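Local coordinates for dihydrocoumarin hydrolase, AncDHCH1 (Pseudomonas sp., PDB 6C2C), which probably hydrolyses the lactone dihydrocoumarin at a two-zinc centre and is related to the organophosphate-degrading methyl-parathion hydrolase, at residues H119-H124 with D149-Q154; G126-M129 with A135-N138; A139-D144 with N176-A181; L200-H203 with G208-T211. All coordinates share one frame; numbering follows the deposited sequence.

Interaction 1 (H119-H124 with D149-Q154); sequences HMHPDH and DFWLSQ. With ZN (zinc ion), chain D; ZN (zinc ion), chain C.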
loop_
_atom_site.group_PDB
_atom_site.type_symbol
_atom_site.label_atom_id
_atom_site.label_comp_id
_atom_site.label_asym_id
_atom_site.label_seq_id
_atom_site.Cartn_x
_atom_site.Cartn_y
_atom_site.Cartn_z
ATOM N N HIS A 119 2.247 -3.119 7.134
ATOM C CA HIS A 119 1.410 -3.581 8.227
ATOM C C HIS A 119 0.625 -4.791 7.756
ATOM O O HIS A 119 0.454 -5.005 6.550
ATOM C CB HIS A 119 0.458 -2.478 8.714
ATOM C CG HIS A 119 -0.566 -2.010 7.718
ATOM N ND1 HIS A 119 -0.240 -1.453 6.488
ATOM C CD2 HIS A 119 -1.923 -1.989 7.800
ATOM C CE1 HIS A 119 -1.355 -1.114 5.849
ATOM N NE2 HIS A 119 -2.399 -1.391 6.631
ATOM N N MET A 120 0.158 -5.598 8.716
ATOM C CA MET A 120 -0.434 -6.891 8.323
ATOM C C MET A 120 -1.935 -6.859 8.084
ATOM O O MET A 120 -2.604 -7.858 8.306
ATOM C CB MET A 120 -0.076 -7.956 9.359
ATOM C CG MET A 120 1.458 -8.153 9.398
ATOM S SD MET A 120 1.882 -9.541 10.502
ATOM C CE MET A 120 3.670 -9.465 10.310
ATOM N N HIS A 121 -2.476 -5.807 7.502
ATOM C CA HIS A 121 -3.830 -5.853 7.002
ATOM C C HIS A 121 -3.907 -6.714 5.759
ATOM O O HIS A 121 -2.900 -6.942 5.070
ATOM C CB HIS A 121 -4.320 -4.427 6.731
ATOM C CG HIS A 121 -4.754 -3.695 7.966
ATOM N ND1 HIS A 121 -5.000 -2.344 8.015
ATOM C CD2 HIS A 121 -4.997 -4.149 9.232
ATOM C CE1 HIS A 121 -5.376 -1.972 9.226
ATOM N NE2 HIS A 121 -5.390 -3.059 9.982
ATOM N N PRO A 122 -5.088 -7.239 5.453
ATOM C CA PRO A 122 -5.188 -8.256 4.401
ATOM C C PRO A 122 -4.780 -7.777 3.041
ATOM O O PRO A 122 -4.255 -8.575 2.275
ATOM C CB PRO A 122 -6.675 -8.620 4.392
ATOM C CG PRO A 122 -7.317 -7.471 5.024
ATOM C CD PRO A 122 -6.375 -7.039 6.124
ATOM N N ASP A 123 -4.993 -6.515 2.742
ATOM C CA ASP A 123 -4.657 -5.937 1.446
ATOM C C ASP A 123 -3.200 -5.579 1.354
ATOM O O ASP A 123 -2.778 -5.043 0.332
ATOM C CB ASP A 123 -5.505 -4.696 1.177
ATOM C CG ASP A 123 -5.442 -3.626 2.331
ATOM O OD1 ASP A 123 -5.523 -3.888 3.528
ATOM O OD2 ASP A 123 -5.319 -2.479 1.983
ATOM N N HIS A 124 -2.393 -5.973 2.341
ATOM C CA HIS A 124 -0.935 -5.832 2.231
ATOM C C HIS A 124 -0.177 -7.131 2.339
ATOM O O HIS A 124 0.920 -7.251 1.745
ATOM C CB HIS A 124 -0.412 -4.847 3.292
ATOM C CG HIS A 124 -1.114 -3.506 3.166
ATOM N ND1 HIS A 124 -0.555 -2.404 2.555
ATOM C CD2 HIS A 124 -2.391 -3.168 3.474
ATOM C CE1 HIS A 124 -1.453 -1.427 2.506
ATOM N NE2 HIS A 124 -2.586 -1.884 3.050
ATOM N N ASP A 149 3.471 -9.704 16.466
ATOM C CA ASP A 149 2.984 -10.218 17.687
ATOM C C ASP A 149 1.517 -9.873 17.955
ATOM O O ASP A 149 0.883 -10.539 18.727
ATOM C CB ASP A 149 3.894 -9.792 18.834
ATOM C CG ASP A 149 5.250 -10.469 18.800
ATOM O OD1 ASP A 149 5.487 -11.356 17.953
ATOM O OD2 ASP A 149 6.039 -10.067 19.651
ATOM N N PHE A 150 1.015 -8.800 17.345
ATOM C CA PHE A 150 -0.409 -8.526 17.452
ATOM C C PHE A 150 -1.245 -9.387 16.514
ATOM O O PHE A 150 -2.123 -10.129 16.962
ATOM C CB PHE A 150 -0.687 -7.047 17.186
ATOM C CG PHE A 150 -2.135 -6.696 17.353
ATOM C CD1 PHE A 150 -2.712 -6.784 18.627
ATOM C CD2 PHE A 150 -2.926 -6.386 16.259
ATOM C CE1 PHE A 150 -4.090 -6.518 18.813
ATOM C CE2 PHE A 150 -4.337 -6.093 16.448
ATOM C CZ PHE A 150 -4.875 -6.183 17.716
ATOM N N TRP A 151 -0.990 -9.322 15.207
ATOM C CA TRP A 151 -1.869 -9.987 14.261
ATOM C C TRP A 151 -1.675 -11.493 14.194
ATOM O O TRP A 151 -2.577 -12.182 13.735
ATOM C CB TRP A 151 -1.635 -9.413 12.872
ATOM C CG TRP A 151 -1.915 -7.928 12.807
ATOM C CD1 TRP A 151 -0.996 -6.938 12.777
ATOM C CD2 TRP A 151 -3.209 -7.289 12.853
ATOM N NE1 TRP A 151 -1.634 -5.689 12.751
ATOM C CE2 TRP A 151 -2.986 -5.888 12.764
ATOM C CE3 TRP A 151 -4.547 -7.772 12.867
ATOM C CZ2 TRP A 151 -4.032 -4.952 12.802
ATOM C CZ3 TRP A 151 -5.585 -6.852 12.850
ATOM C CH2 TRP A 151 -5.331 -5.453 12.802
ATOM N N LEU A 152 -0.503 -12.013 14.570
ATOM C CA LEU A 152 -0.217 -13.434 14.455
ATOM C C LEU A 152 -0.326 -14.117 15.818
ATOM O O LEU A 152 0.251 -15.176 16.001
ATOM C CB LEU A 152 1.157 -13.672 13.841
ATOM C CG LEU A 152 1.445 -12.834 12.580
ATOM C CD1 LEU A 152 2.862 -13.111 12.172
ATOM C CD2 LEU A 152 0.483 -13.184 11.441
ATOM N N SER A 153 -1.126 -13.560 16.739
ATOM C CA SER A 153 -1.356 -14.188 18.045
ATOM C C SER A 153 -2.791 -14.715 18.138
ATOM O O SER A 153 -3.760 -14.000 17.873
ATOM C CB SER A 153 -0.998 -13.215 19.159
ATOM O OG SER A 153 0.456 -13.223 19.299
ATOM N N GLN A 154 -2.916 -16.011 18.440
ATOM C CA GLN A 154 -4.229 -16.645 18.572
ATOM C C GLN A 154 -5.122 -15.925 19.587
ATOM O O GLN A 154 -6.342 -15.801 19.373
ATOM C CB GLN A 154 -4.024 -18.110 18.992
ATOM C CG GLN A 154 -5.338 -18.910 19.113
ATOM C CD GLN A 154 -5.979 -19.062 17.791
ATOM O OE1 GLN A 154 -5.264 -19.297 16.792
ATOM N NE2 GLN A 154 -7.327 -18.883 17.711
HETATM ZN ZN ZN D . -4.448 -0.826 6.404
HETATM ZN ZN ZN C . -4.403 -0.889 3.401
HETATM O O HOH W 1 -5.112 -1.740 4.895
HETATM O O HOH W 2 -6.491 0.071 6.439
#
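Met120 and His121, of the HxHxDH zinc-binding motif of the metallo-beta-lactamase fold, pack against Trp151 and Leu152. The tight part is aromatic. His121 turns an edge toward the face of Trp151 in an offset edge-to-face pair, with the planes at 75° and His121 NE2 3.7 Å from Trp151 CZ2. The other ring nitrogen, His121 ND1, binds the zinc ion that His119 NE2 also holds, at 2.3 Å, so the indole lies in the second shell and probably helps to hold this ligand. Met120 lays CB near Trp151 CD1 at 3.7 Å, and its chain, extended beyond CG (chi2 -174°), carries SD past the indole in an oblique Met-aromatic contact and on to Leu152 CG at 3.9 Å. Phe150 CD2 lies over a face of the indole, and Phe167 and Ala171 of helix 162-180 also touch it. Toward Leu152 the contact thins out: this residue is partly exposed, meets Met120 at about a right angle, and is followed by the more open turn in which Ser153 OG bonds back to Asp149 O. His205, Asp226 and His273 complete the two metal sites. Water 1 bridges the zinc ions, 1.9 Å from each, and donates a hydrogen bond to Asp123 OD1.

Interaction 2 (G126-M129 with A135-N138); sequences GGLM and AFPN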
loop_
_atom_site.group_PDB
_atom_site.type_symbol
_atom_site.label_atom_id
_atom_site.label_comp_id
_atom_site.label_asym_id
_atom_site.label_seq_id
_atom_site.Cartn_x
_atom_site.Cartn_y
_atom_site.Cartn_z
ATOM N N GLY A 126 -1.940 -10.378 1.818
ATOM C CA GLY A 126 -2.614 -11.496 1.150
ATOM C C GLY A 126 -1.819 -12.027 -0.026
ATOM O O GLY A 126 -1.756 -13.254 -0.257
ATOM N N GLY A 127 -1.121 -11.118 -0.723
ATOM C CA GLY A 127 -0.308 -11.532 -1.859
ATOM C C GLY A 127 0.853 -12.444 -1.508
ATOM O O GLY A 127 1.415 -13.078 -2.421
ATOM N N LEU A 128 1.200 -12.567 -0.230
ATOM C CA LEU A 128 2.299 -13.478 0.111
ATOM C C LEU A 128 1.983 -14.941 -0.142
ATOM O O LEU A 128 2.920 -15.732 -0.189
ATOM C CB LEU A 128 2.639 -13.330 1.601
ATOM C CG LEU A 128 3.352 -12.035 1.928
ATOM C CD1 LEU A 128 3.299 -11.896 3.458
ATOM C CD2 LEU A 128 4.800 -12.043 1.413
ATOM N N MET A 129 0.714 -15.348 -0.110
ATOM C CA MET A 129 0.393 -16.765 -0.079
ATOM C C MET A 129 -0.517 -17.138 -1.243
ATOM O O MET A 129 -1.395 -16.364 -1.649
ATOM C CB MET A 129 -0.265 -17.151 1.297
ATOM C CG MET A 129 -0.497 -18.656 1.450
ATOM S SD MET A 129 -2.157 -19.062 0.779
ATOM C CE MET A 129 -3.153 -18.776 2.236
ATOM N N ALA A 135 4.017 -17.605 -2.101
ATOM C CA ALA A 135 4.020 -17.140 -3.473
ATOM C C ALA A 135 5.374 -16.633 -3.907
ATOM O O ALA A 135 5.618 -16.556 -5.120
ATOM C CB ALA A 135 2.961 -16.039 -3.638
ATOM N N PHE A 136 6.248 -16.275 -2.965
ATOM C CA PHE A 136 7.580 -15.754 -3.287
ATOM C C PHE A 136 8.555 -16.743 -2.664
ATOM O O PHE A 136 8.899 -16.632 -1.476
ATOM C CB PHE A 136 7.732 -14.340 -2.736
ATOM C CG PHE A 136 6.784 -13.370 -3.336
ATOM C CD1 PHE A 136 7.150 -12.715 -4.495
ATOM C CD2 PHE A 136 5.526 -13.134 -2.772
ATOM C CE1 PHE A 136 6.255 -11.811 -5.123
ATOM C CE2 PHE A 136 4.635 -12.196 -3.396
ATOM C CZ PHE A 136 5.014 -11.527 -4.538
ATOM N N PRO A 137 8.991 -17.759 -3.417
ATOM C CA PRO A 137 9.612 -18.932 -2.779
ATOM C C PRO A 137 11.010 -18.691 -2.261
ATOM O O PRO A 137 11.493 -19.520 -1.459
ATOM C CB PRO A 137 9.629 -19.969 -3.913
ATOM C CG PRO A 137 9.673 -19.157 -5.178
ATOM C CD PRO A 137 8.674 -18.011 -4.841
ATOM N N ASN A 138 11.681 -17.603 -2.667
ATOM C CA ASN A 138 13.010 -17.311 -2.162
ATOM C C ASN A 138 13.038 -16.132 -1.213
ATOM O O ASN A 138 14.090 -15.872 -0.630
ATOM C CB ASN A 138 13.996 -17.075 -3.328
ATOM C CG ASN A 138 14.084 -18.295 -4.261
ATOM O OD1 ASN A 138 14.340 -19.425 -3.784
ATOM N ND2 ASN A 138 13.786 -18.110 -5.553
#
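Ala135, Leu128 and Phe136 share most of the buried surface where the 3-10 turn 126-128 meets the loop at 135-138. Ala135 directs its methyl toward the turn, CB lying 3.6 Å from Gly127 O and a similar distance from Leu128 O, which places a small apolar group against two successive carbonyls. The backbone N of Ala135 donates to Leu128 O at 2.9 Å; the bond is fairly straight (163°), but the donor stands above the carbonyl plane, not on a lone pair. It lies at the open end of the short antiparallel ribbon formed by strands 129-130 and 133-134, a small excursion between the zinc-ligand helix 122-125 and edge strand 140-142 of the metallo-beta-lactamase fold. Leu128 points its CB away from 135-138, yet Leu128 CD2 still comes within 4.4 Å of Phe136 CD2, while its side chain also packs on Ile115 and Leu175. With CG beside the backbone N (chi1 -63°), the Phe136 ring reaches back to the turn and meets it by its edge: Phe136 CE2 lies 3.5 Å from Gly127 O, which is close to the ring plane, and the CA of Leu128 sits at the same rim.

Interaction 3 (A139-D144 with N176-A181); sequences AVVRAD and NPYVKA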
loop_
_atom_site.group_PDB
_atom_site.type_symbol
_atom_site.label_atom_id
_atom_site.label_comp_id
_atom_site.label_asym_id
_atom_site.label_seq_id
_atom_site.Cartn_x
_atom_site.Cartn_y
_atom_site.Cartn_z
ATOM N N ALA A 139 11.924 -15.422 -1.031
ATOM C CA ALA A 139 11.973 -14.156 -0.302
ATOM C C ALA A 139 12.009 -14.346 1.223
ATOM O O ALA A 139 11.383 -15.266 1.784
ATOM C CB ALA A 139 10.760 -13.291 -0.699
ATOM N N VAL A 140 12.759 -13.474 1.869
ATOM C CA VAL A 140 12.637 -13.266 3.306
ATOM C C VAL A 140 11.639 -12.131 3.524
ATOM O O VAL A 140 11.787 -11.056 2.936
ATOM C CB VAL A 140 13.990 -12.900 3.897
ATOM C CG1 VAL A 140 13.875 -12.500 5.408
ATOM C CG2 VAL A 140 15.010 -14.035 3.727
ATOM N N VAL A 141 10.646 -12.346 4.416
ATOM C CA VAL A 141 9.621 -11.336 4.661
ATOM C C VAL A 141 9.985 -10.660 5.965
ATOM O O VAL A 141 10.359 -11.343 6.928
ATOM C CB VAL A 141 8.235 -12.012 4.754
ATOM C CG1 VAL A 141 7.178 -10.983 5.174
ATOM C CG2 VAL A 141 7.838 -12.700 3.430
ATOM N N ARG A 142 9.848 -9.330 6.039
ATOM C CA ARG A 142 10.156 -8.589 7.255
ATOM C C ARG A 142 9.013 -7.648 7.564
ATOM O O ARG A 142 8.383 -7.110 6.654
ATOM C CB ARG A 142 11.438 -7.787 7.127
ATOM C CG ARG A 142 12.625 -8.630 6.597
ATOM C CD ARG A 142 13.957 -8.028 6.983
ATOM N NE ARG A 142 14.112 -8.119 8.450
ATOM C CZ ARG A 142 15.181 -7.620 9.061
ATOM N NH1 ARG A 142 16.189 -7.063 8.335
ATOM N NH2 ARG A 142 15.245 -7.695 10.376
ATOM N N ALA A 143 8.750 -7.466 8.866
ATOM C CA ALA A 143 7.736 -6.541 9.350
ATOM C C ALA A 143 8.069 -6.255 10.804
ATOM O O ALA A 143 8.926 -6.919 11.403
ATOM C CB ALA A 143 6.332 -7.158 9.247
ATOM N N ASP A 144 7.447 -5.230 11.355
ATOM C CA ASP A 144 7.765 -4.910 12.741
ATOM C C ASP A 144 7.262 -5.999 13.674
ATOM O O ASP A 144 6.137 -6.482 13.544
ATOM C CB ASP A 144 7.130 -3.575 13.121
ATOM C CG ASP A 144 7.700 -3.026 14.434
ATOM O OD1 ASP A 144 7.179 -3.396 15.497
ATOM O OD2 ASP A 144 8.646 -2.240 14.456
ATOM N N ASN A 176 2.108 -17.785 7.299
ATOM C CA ASN A 176 2.480 -19.109 7.802
ATOM C C ASN A 176 3.546 -19.800 6.967
ATOM O O ASN A 176 4.480 -20.344 7.574
ATOM C CB ASN A 176 1.203 -19.968 7.900
ATOM C CG ASN A 176 1.455 -21.285 8.573
ATOM O OD1 ASN A 176 1.229 -22.342 7.974
ATOM N ND2 ASN A 176 2.015 -21.233 9.778
ATOM N N PRO A 177 3.490 -19.822 5.618
ATOM C CA PRO A 177 4.563 -20.513 4.875
ATOM C C PRO A 177 5.921 -19.970 5.229
ATOM O O PRO A 177 6.901 -20.717 5.326
ATOM C CB PRO A 177 4.207 -20.264 3.393
ATOM C CG PRO A 177 2.761 -19.853 3.393
ATOM C CD PRO A 177 2.470 -19.247 4.725
ATOM N N TYR A 178 6.023 -18.654 5.382
ATOM C CA TYR A 178 7.313 -18.056 5.643
ATOM C C TYR A 178 7.772 -18.358 7.050
ATOM O O TYR A 178 8.949 -18.644 7.267
ATOM C CB TYR A 178 7.217 -16.529 5.420
ATOM C CG TYR A 178 6.814 -16.254 3.977
ATOM C CD1 TYR A 178 5.476 -16.173 3.646
ATOM C CD2 TYR A 178 7.763 -16.099 2.961
ATOM C CE1 TYR A 178 5.065 -15.967 2.316
ATOM C CE2 TYR A 178 7.382 -15.877 1.645
ATOM C CZ TYR A 178 6.031 -15.820 1.325
ATOM O OH TYR A 178 5.604 -15.588 0.009
ATOM N N VAL A 179 6.863 -18.254 8.016
ATOM C CA VAL A 179 7.214 -18.535 9.401
ATOM C C VAL A 179 7.703 -19.969 9.526
ATOM O O VAL A 179 8.783 -20.231 10.087
ATOM C CB VAL A 179 5.993 -18.259 10.297
ATOM C CG1 VAL A 179 6.259 -18.813 11.707
ATOM C CG2 VAL A 179 5.688 -16.756 10.335
ATOM N N LYS A 180 6.994 -20.884 8.929
ATOM C CA LYS A 180 7.398 -22.273 9.010
ATOM C C LYS A 180 8.725 -22.578 8.359
ATOM O O LYS A 180 9.447 -23.421 8.804
ATOM C CB LYS A 180 6.343 -23.200 8.407
ATOM C CG LYS A 180 5.007 -23.166 9.108
ATOM C CD LYS A 180 5.006 -23.834 10.448
ATOM C CE LYS A 180 3.663 -24.518 10.726
ATOM N NZ LYS A 180 3.377 -24.740 12.153
ATOM N N ALA A 181 9.029 -21.852 7.307
ATOM C CA ALA A 181 10.295 -22.075 6.640
ATOM C C ALA A 181 11.448 -21.231 7.232
ATOM O O ALA A 181 12.548 -21.223 6.661
ATOM C CB ALA A 181 10.146 -21.787 5.126
#
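Tyr178 reaches from helix 162-180 toward strand 140-142 and meets Val141 through the face of its ring. Its CB points at the strand, and CG stands beside the backbone N, opposite the carbonyl carbon (chi1 -60°), which turns one face of the ring to Val141 CG2. Tyr178 CG is already 3.7 Å from Val141 CG2. The approach is tightest one atom further, where Tyr178 CD2 lies 3.4 Å from Val141 CG2; CE2 remains close, and from Tyr178 CZ to Val141 CG2 the distance has opened to 4.2 Å. Taken as a whole this is a CH-pi contact: Val141 CG2 sits 3.7 Å from the centroid of the Tyr178 ring, 22° off the normal, and is displaced toward the rim on the CD2 side. The same rim meets Ala139 O, which lies near the ring plane 3.9 Å from Tyr178 CD2 and makes a looser, edge-on contact. At the tip, OH hydrogen-bonds with Leu128 O and Phe136 N. The phenol thus links the last turn of helix 162-180 to the residues flanking the ribbon of strands 129-130 and 133-134, and Ala134 also touches the Tyr178 side chain. Val141 belongs to strand 140-142, an outermost strand of the six-stranded sheet, bonded along its backbone to Lys183 and Lys185.

Interaction 4 (L200-H203 with G208-T211); sequences LASH and GHTT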
loop_
_atom_site.group_PDB
_atom_site.type_symbol
_atom_site.label_atom_id
_atom_site.label_comp_id
_atom_site.label_asym_id
_atom_site.label_seq_id
_atom_site.Cartn_x
_atom_site.Cartn_y
_atom_site.Cartn_z
ATOM N N LEU A 200 11.232 2.765 9.005
ATOM C CA LEU A 200 10.996 3.919 9.836
ATOM C C LEU A 200 9.644 3.697 10.574
ATOM O O LEU A 200 8.631 3.628 9.992
ATOM C CB LEU A 200 10.974 5.190 8.996
ATOM C CG LEU A 200 10.651 6.463 9.749
ATOM C CD1 LEU A 200 11.931 6.895 10.440
ATOM C CD2 LEU A 200 10.180 7.543 8.818
ATOM N N ALA A 201 9.695 3.567 11.885
ATOM C CA ALA A 201 8.453 3.338 12.603
ATOM C C ALA A 201 7.439 4.452 12.393
ATOM O O ALA A 201 7.784 5.579 12.418
ATOM C CB ALA A 201 8.731 3.186 14.079
ATOM N N SER A 202 6.192 4.067 12.138
ATOM C CA SER A 202 5.090 4.999 11.922
ATOM C C SER A 202 3.857 4.305 12.472
ATOM O O SER A 202 2.862 4.105 11.775
ATOM C CB SER A 202 4.918 5.299 10.434
ATOM O OG SER A 202 4.719 4.108 9.693
ATOM N N HIS A 203 3.951 3.942 13.745
ATOM C CA HIS A 203 2.931 3.222 14.447
ATOM C C HIS A 203 1.650 3.978 14.721
ATOM O O HIS A 203 1.706 5.088 15.044
ATOM C CB HIS A 203 3.493 2.700 15.767
ATOM C CG HIS A 203 4.746 1.897 15.618
ATOM N ND1 HIS A 203 5.557 1.552 16.668
ATOM C CD2 HIS A 203 5.293 1.331 14.529
ATOM C CE1 HIS A 203 6.562 0.826 16.210
ATOM N NE2 HIS A 203 6.417 0.670 14.917
ATOM N N GLY A 208 2.376 -2.020 14.686
ATOM C CA GLY A 208 3.699 -2.032 14.064
ATOM C C GLY A 208 3.729 -1.413 12.680
ATOM O O GLY A 208 4.647 -1.755 11.920
ATOM N N HIS A 209 2.831 -0.449 12.399
ATOM C CA HIS A 209 2.824 0.116 11.053
ATOM C C HIS A 209 4.174 0.796 10.792
ATOM O O HIS A 209 4.693 1.538 11.637
ATOM C CB HIS A 209 1.657 1.103 10.899
ATOM C CG HIS A 209 1.551 1.646 9.490
ATOM N ND1 HIS A 209 2.395 2.651 9.035
ATOM C CD2 HIS A 209 0.773 1.287 8.446
ATOM C CE1 HIS A 209 2.102 2.892 7.749
ATOM N NE2 HIS A 209 1.126 2.092 7.382
ATOM N N THR A 210 4.759 0.519 9.604
ATOM C CA THR A 210 6.119 0.904 9.287
ATOM C C THR A 210 6.127 1.558 7.904
ATOM O O THR A 210 5.478 1.064 6.963
ATOM C CB THR A 210 7.065 -0.331 9.327
ATOM O OG1 THR A 210 7.012 -0.890 10.657
ATOM C CG2 THR A 210 8.535 0.098 8.986
ATOM N N THR A 211 6.899 2.644 7.828
ATOM C CA THR A 211 7.229 3.372 6.615
ATOM C C THR A 211 8.569 2.868 6.114
ATOM O O THR A 211 9.459 2.577 6.900
ATOM C CB THR A 211 7.328 4.843 6.990
ATOM O OG1 THR A 211 6.001 5.303 7.305
ATOM C CG2 THR A 211 7.965 5.706 5.877
HETATM O O HOH W 3 8.487 -0.061 12.831
#
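Leu200 and Thr211 pair near the loop end of the beta hairpin formed by strands 197-201 and 210-216. They are an antiparallel hydrogen-bonded pair, with Leu200 N to Thr211 O at 2.8 Å and Thr211 N to Leu200 O at 2.9 Å; Ala201 and Thr210 follow as a non-hydrogen-bonded pair. Past the strands, Ser202 N continues the pairing to His209 O at 3.0 Å.

Side-chain polar bonds gather on Ser202. Its OG is turned back between the backbone N and the carbonyl carbon (chi1 57°), where Ser202 OG hydrogen-bonds with Thr211 OG1 at 3.0 Å and with His209 ND1 at 2.8 Å, meeting the imidazole at its edge. A weak, bent bond also runs from His209 ND1 to Ser202 O. Water 3 links His203 NE2 with Thr210 OG1, whose own proton goes to Gly208 O.

Apolar packing is slight: Leu200 and Thr211 lie side by side, Leu200 CD2 and Thr211 CG2 4.1 Å apart. Set apart from it is a close C-H to carbonyl approach at the ring edge, His203 CD2 to His209 O 3.0 Å.

Both ring nitrogens of His209 have partners: ND1 meets Ser202, and NE2 the backbone N of the zinc ligand Asp226. This should fix the ring's rotation where it meets the zinc ligand His119.

Overall arrangement
Interactions 1, 3 and 4 are buried, whereas interaction 2 is only partly so, lying in loops. Interactions 2 and 3 are joined by Tyr178, whose ring packs in interaction 3 and whose hydroxyl bonds to interaction 2, and Leu128 CD2 packs on Val141 CG2. Interaction 1 shares the 162-180 helix as a neighbour and meets interaction 3 through Met120 and Ala143. Interaction 4 belongs to the second sheet; it touches interaction 1 where His209 meets His119, and interaction 3 at Asp144. Chemistry changes accordingly: aromatic and sulfur packing behind the metal ligands, a lone backbone bond in the loops, CH-pi packing between helix and strand, and dense polar bonding in the hairpin.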